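Local structure of alanine racemase (Actinobacillus succinogenes, 3C3K) at residues B[7-11]-B[38-42]; B[11-15]-B[56-60]. The protein is named an alanine racemase but contains a periplasmic binding protein-like domain, as found in two-lobed alpha/beta proteins that usually bind small ligands. All blocks are in the same frame, centred on the assembly; numbering follows the deposited sequence.

Overall arrangement
Both contacts use strand 9-15 of the six-stranded parallel sheet of one lobe, completed by strand 264-266, and they share L11. Contact 1 pairs its start with 39-45, an edge strand within this chain; contact 2 packs its later residues against the turn and helix at 56-60. Their centres lie about 12 Å apart, and about 26 Å and 20 Å from the centre of the chain. The strand pairing runs from one into the other: V13 N lies 2.8 Å from L42 O, a probable hydrogen bond. Side chains also meet, L42 CD1 being 4.1 Å from L59 CD1. Both touch the second subunit, L42 packing on its C56 and C56 on its L42.

Contact 1 of 2, residues B[7-11]-B[38-42]; sequences KTGML and GYRIL
The Y39 ring has M10 N at its edge, near the ring plane, while L11 CD2 comes in obliquely and reaches Y39 CD1 at 3.4 Å. Two parallel strands of a beta-alpha-beta unit meet here, 9-15 and 39-45, linked by helix 21-35. G9 suits its place because it has no side chain: Y39 CE1 can lie 3.8 Å from G9 CA. The ring is placed by a chi1 of -73°, with CG anti to the carbonyl carbon; its hydroxyl is hydrogen-bonded to D66. L11 and I41 lie on Y39's face of the sheet, and A34 of helix 21-35 touches all three, so apolar residues fit. On the sheet's other face the flat guanidinium of R40 turns to a salt bridge with E35, and M10 SD rests 3.7 Å from L42 CG, a flexible thioether against a branched leucine. G38, with positive phi (85°), offers its carbonyl to G9 N. The backbone bonds then alternate between the strands: R40 N to G9 O, L11 N to R40 O at 2.9 Å, and L42 N to L11 O, 2.8 Å long and nearly straight, with 173° at the hydrogen.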
loop_
_atom_site.group_PDB
_atom_site.type_symbol
_atom_site.label_atom_id
_atom_site.label_comp_id
_atom_site.label_asym_id
_atom_site.label_seq_id
_atom_site.Cartn_x
_atom_site.Cartn_y
_atom_site.Cartn_z
ATOM N N LYS B 7 17.868 22.056 12.295
ATOM C CA LYS B 7 18.100 22.750 10.990
ATOM C C LYS B 7 17.198 22.118 9.909
ATOM O O LYS B 7 16.585 22.818 9.113
ATOM C CB LYS B 7 19.582 22.676 10.584
ATOM C CG LYS B 7 20.047 23.834 9.687
ATOM C CD LYS B 7 21.428 23.557 9.096
ATOM C CE LYS B 7 22.519 23.476 10.177
ATOM N NZ LYS B 7 22.524 24.674 11.104
ATOM N N THR B 8 17.141 20.789 9.884
ATOM C CA THR B 8 16.201 20.049 9.031
ATOM C C THR B 8 14.812 20.078 9.664
ATOM O O THR B 8 14.629 19.716 10.841
ATOM C CB THR B 8 16.679 18.573 8.755
ATOM O OG1 THR B 8 15.581 17.655 8.901
ATOM C CG2 THR B 8 17.811 18.159 9.696
ATOM N N GLY B 9 13.833 20.543 8.901
ATOM C CA GLY B 9 12.472 20.593 9.416
ATOM C C GLY B 9 11.723 19.304 9.186
ATOM O O GLY B 9 12.254 18.375 8.630
ATOM N N MET B 10 10.465 19.276 9.611
ATOM C CA MET B 10 9.569 18.205 9.241
ATOM C C MET B 10 8.259 18.819 8.739
ATOM O O MET B 10 7.805 19.913 9.176
ATOM C CB MET B 10 9.293 17.220 10.416
ATOM C CG MET B 10 10.500 16.297 10.816
ATOM S SD MET B 10 10.157 14.933 11.997
ATOM C CE MET B 10 10.024 15.807 13.528
ATOM N N LEU B 11 7.645 18.081 7.826
ATOM C CA LEU B 11 6.290 18.354 7.366
ATOM C C LEU B 11 5.353 17.206 7.769
ATOM O O LEU B 11 5.770 16.026 7.758
ATOM C CB LEU B 11 6.315 18.502 5.867
ATOM C CG LEU B 11 7.415 19.363 5.241
ATOM C CD1 LEU B 11 7.246 19.280 3.766
ATOM C CD2 LEU B 11 7.268 20.834 5.737
ATOM N N GLY B 38 15.324 20.122 2.458
ATOM C CA GLY B 38 15.726 20.152 3.856
ATOM C C GLY B 38 14.601 19.727 4.784
ATOM O O GLY B 38 14.558 20.098 5.972
ATOM N N TYR B 39 13.677 18.946 4.273
ATOM C CA TYR B 39 12.593 18.460 5.137
ATOM C C TYR B 39 12.523 16.968 5.115
ATOM O O TYR B 39 12.790 16.371 4.090
ATOM C CB TYR B 39 11.263 19.036 4.668
ATOM C CG TYR B 39 11.128 20.494 4.987
ATOM C CD1 TYR B 39 10.620 20.914 6.222
ATOM C CD2 TYR B 39 11.456 21.464 4.055
ATOM C CE1 TYR B 39 10.524 22.244 6.547
ATOM C CE2 TYR B 39 11.362 22.813 4.381
ATOM C CZ TYR B 39 10.862 23.177 5.628
ATOM O OH TYR B 39 10.730 24.496 5.963
ATOM N N ARG B 40 12.150 16.388 6.256
ATOM C CA ARG B 40 11.676 15.020 6.348
ATOM C C ARG B 40 10.170 14.997 6.684
ATOM O O ARG B 40 9.573 16.019 7.044
ATOM C CB ARG B 40 12.450 14.255 7.448
ATOM C CG ARG B 40 13.959 14.413 7.381
ATOM C CD ARG B 40 14.452 13.678 6.159
ATOM N NE ARG B 40 15.898 13.696 6.059
ATOM C CZ ARG B 40 16.612 12.960 5.219
ATOM N NH1 ARG B 40 16.033 12.152 4.332
ATOM N NH2 ARG B 40 17.922 13.102 5.225
ATOM N N ILE B 41 9.567 13.827 6.582
ATOM C CA ILE B 41 8.125 13.737 6.500
ATOM C C ILE B 41 7.566 12.924 7.661
ATOM O O ILE B 41 8.044 11.832 7.936
ATOM C CB ILE B 41 7.757 13.055 5.135
ATOM C CG1 ILE B 41 8.217 13.925 3.922
ATOM C CG2 ILE B 41 6.308 12.730 5.041
ATOM C CD1 ILE B 41 7.544 15.281 3.885
ATOM N N LEU B 42 6.557 13.444 8.353
ATOM C CA LEU B 42 5.841 12.612 9.315
ATOM C C LEU B 42 4.458 12.349 8.757
ATOM O O LEU B 42 3.811 13.284 8.205
ATOM C CB LEU B 42 5.729 13.286 10.654
ATOM C CG LEU B 42 6.877 13.292 11.646
ATOM C CD1 LEU B 42 6.413 14.132 12.820
ATOM C CD2 LEU B 42 7.284 11.889 12.079
#

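Contact 2 of 2, residues B[11-15]-B[56-60]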
loop_
_atom_site.group_PDB
_atom_site.type_symbol
_atom_site.label_atom_id
_atom_site.label_comp_id
_atom_site.label_asym_id
_atom_site.label_seq_id
_atom_site.Cartn_x
_atom_site.Cartn_y
_atom_site.Cartn_z
ATOM N N LEU B 11 7.645 18.081 7.826
ATOM C CA LEU B 11 6.290 18.354 7.366
ATOM C C LEU B 11 5.353 17.206 7.769
ATOM O O LEU B 11 5.770 16.026 7.758
ATOM C CB LEU B 11 6.315 18.502 5.867
ATOM C CG LEU B 11 7.415 19.363 5.241
ATOM C CD1 LEU B 11 7.246 19.280 3.766
ATOM C CD2 LEU B 11 7.268 20.834 5.737
ATOM N N LEU B 12 4.142 17.560 8.161
ATOM C CA LEU B 12 3.063 16.610 8.444
ATOM C C LEU B 12 2.229 16.281 7.188
ATOM O O LEU B 12 1.652 17.184 6.546
ATOM C CB LEU B 12 2.141 17.156 9.560
ATOM C CG LEU B 12 0.884 16.343 9.918
ATOM C CD1 LEU B 12 1.248 14.928 10.443
ATOM C CD2 LEU B 12 0.126 17.036 10.967
ATOM N N VAL B 13 2.142 14.990 6.838
ATOM C CA VAL B 13 1.140 14.559 5.859
ATOM C C VAL B 13 -0.007 13.824 6.539
ATOM O O VAL B 13 0.219 12.850 7.239
ATOM C CB VAL B 13 1.778 13.683 4.775
ATOM C CG1 VAL B 13 0.808 13.421 3.624
ATOM C CG2 VAL B 13 3.086 14.344 4.254
ATOM N N MET B 14 -1.236 14.291 6.318
ATOM C CA MET B 14 -2.445 13.648 6.817
ATOM C C MET B 14 -2.996 12.822 5.678
ATOM O O MET B 14 -3.574 13.362 4.732
ATOM C CB MET B 14 -3.454 14.718 7.273
ATOM C CG MET B 14 -3.179 15.304 8.706
ATOM S SD MET B 14 -4.192 16.759 9.284
ATOM C CE MET B 14 -4.615 17.379 7.820
ATOM N N VAL B 15 -2.827 11.508 5.775
ATOM C CA VAL B 15 -3.117 10.558 4.710
ATOM C C VAL B 15 -4.545 10.023 4.838
ATOM O O VAL B 15 -5.007 9.703 5.954
ATOM C CB VAL B 15 -2.121 9.402 4.844
ATOM C CG1 VAL B 15 -2.388 8.294 3.860
ATOM C CG2 VAL B 15 -0.722 9.964 4.578
ATOM N N CYS B 56 -3.062 14.928 15.657
ATOM C CA CYS B 56 -1.744 14.974 15.041
ATOM C C CYS B 56 -1.406 16.431 14.822
ATOM O O CYS B 56 -0.245 16.774 14.697
ATOM C CB CYS B 56 -1.650 14.122 13.768
ATOM S SG CYS B 56 -2.622 14.765 12.437
ATOM N N LEU B 57 -2.418 17.300 14.808
ATOM C CA LEU B 57 -2.160 18.741 14.592
ATOM C C LEU B 57 -1.541 19.467 15.790
ATOM O O LEU B 57 -1.061 20.584 15.637
ATOM C CB LEU B 57 -3.381 19.498 13.973
ATOM C CG LEU B 57 -3.718 19.230 12.494
ATOM C CD1 LEU B 57 -5.054 19.841 12.152
ATOM C CD2 LEU B 57 -2.653 19.696 11.485
ATOM N N THR B 58 -1.476 18.818 16.960
ATOM C CA THR B 58 -0.682 19.350 18.054
ATOM C C THR B 58 0.826 19.472 17.679
ATOM O O THR B 58 1.544 20.247 18.300
ATOM C CB THR B 58 -0.797 18.552 19.347
ATOM O OG1 THR B 58 -0.353 17.238 19.104
ATOM C CG2 THR B 58 -2.243 18.423 19.811
ATOM N N LEU B 59 1.294 18.749 16.664
ATOM C CA LEU B 59 2.658 18.925 16.209
ATOM C C LEU B 59 2.940 20.322 15.673
ATOM O O LEU B 59 4.083 20.810 15.758
ATOM C CB LEU B 59 3.008 17.889 15.137
ATOM C CG LEU B 59 2.922 16.420 15.584
ATOM C CD1 LEU B 59 2.894 15.532 14.391
ATOM C CD2 LEU B 59 4.096 16.121 16.462
ATOM N N LEU B 60 1.915 20.952 15.082
ATOM C CA LEU B 60 2.048 22.275 14.505
ATOM C C LEU B 60 2.170 23.259 15.631
ATOM O O LEU B 60 3.159 23.992 15.707
ATOM C CB LEU B 60 0.839 22.650 13.633
ATOM C CG LEU B 60 0.886 22.719 12.112
ATOM C CD1 LEU B 60 -0.335 23.463 11.652
ATOM C CD2 LEU B 60 2.163 23.395 11.548
#
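L12 and M14 both reach from strand 9-15 to C56 SG, which lies 3.9 Å from L12 CD2 and 3.8 Å from M14 CG. This is the layered packing of an alpha/beta fold: every second residue of a parallel strand points at the turn and short helix on one side of the sheet, while V13 and V15 face helix 21-35 on the other. No hydrogen bond crosses the contact, and apolar side chains suit it.

In L12, chi1 of 175° carries CG anti to the backbone N, and chi2 then turns the two methyls to different neighbours: CD2 takes the cysteine and L57 CD2, whereas CD1 approaches L59 CD1 more loosely, at 4.3 Å. C56 takes the more hindered rotamer, with SG between its backbone N and carbonyl carbon (chi1 68°). Its small, polarisable sulfur thereby rests across the two longer strand side chains, with C44 of strand 39-45 also against it. M14, unbranched at CB, extends as far as its sulfur and then bends, with chi3 at -24°, away from a staggered value. Its thioether crosses L57 at about a right angle, while V68 and T70 of the neighbouring strand 68-70 touch it as well. L57 sets off to the side of the strand, but its branched end turns back so that CD2 lies over both L12 CD2 and M14 SD.

L59 reaches on to M64 of the second subunit. At the turn, C56 O accepts a backbone bond from L59 N, and L12 CD2 sits 3.8 Å from that same C56 O.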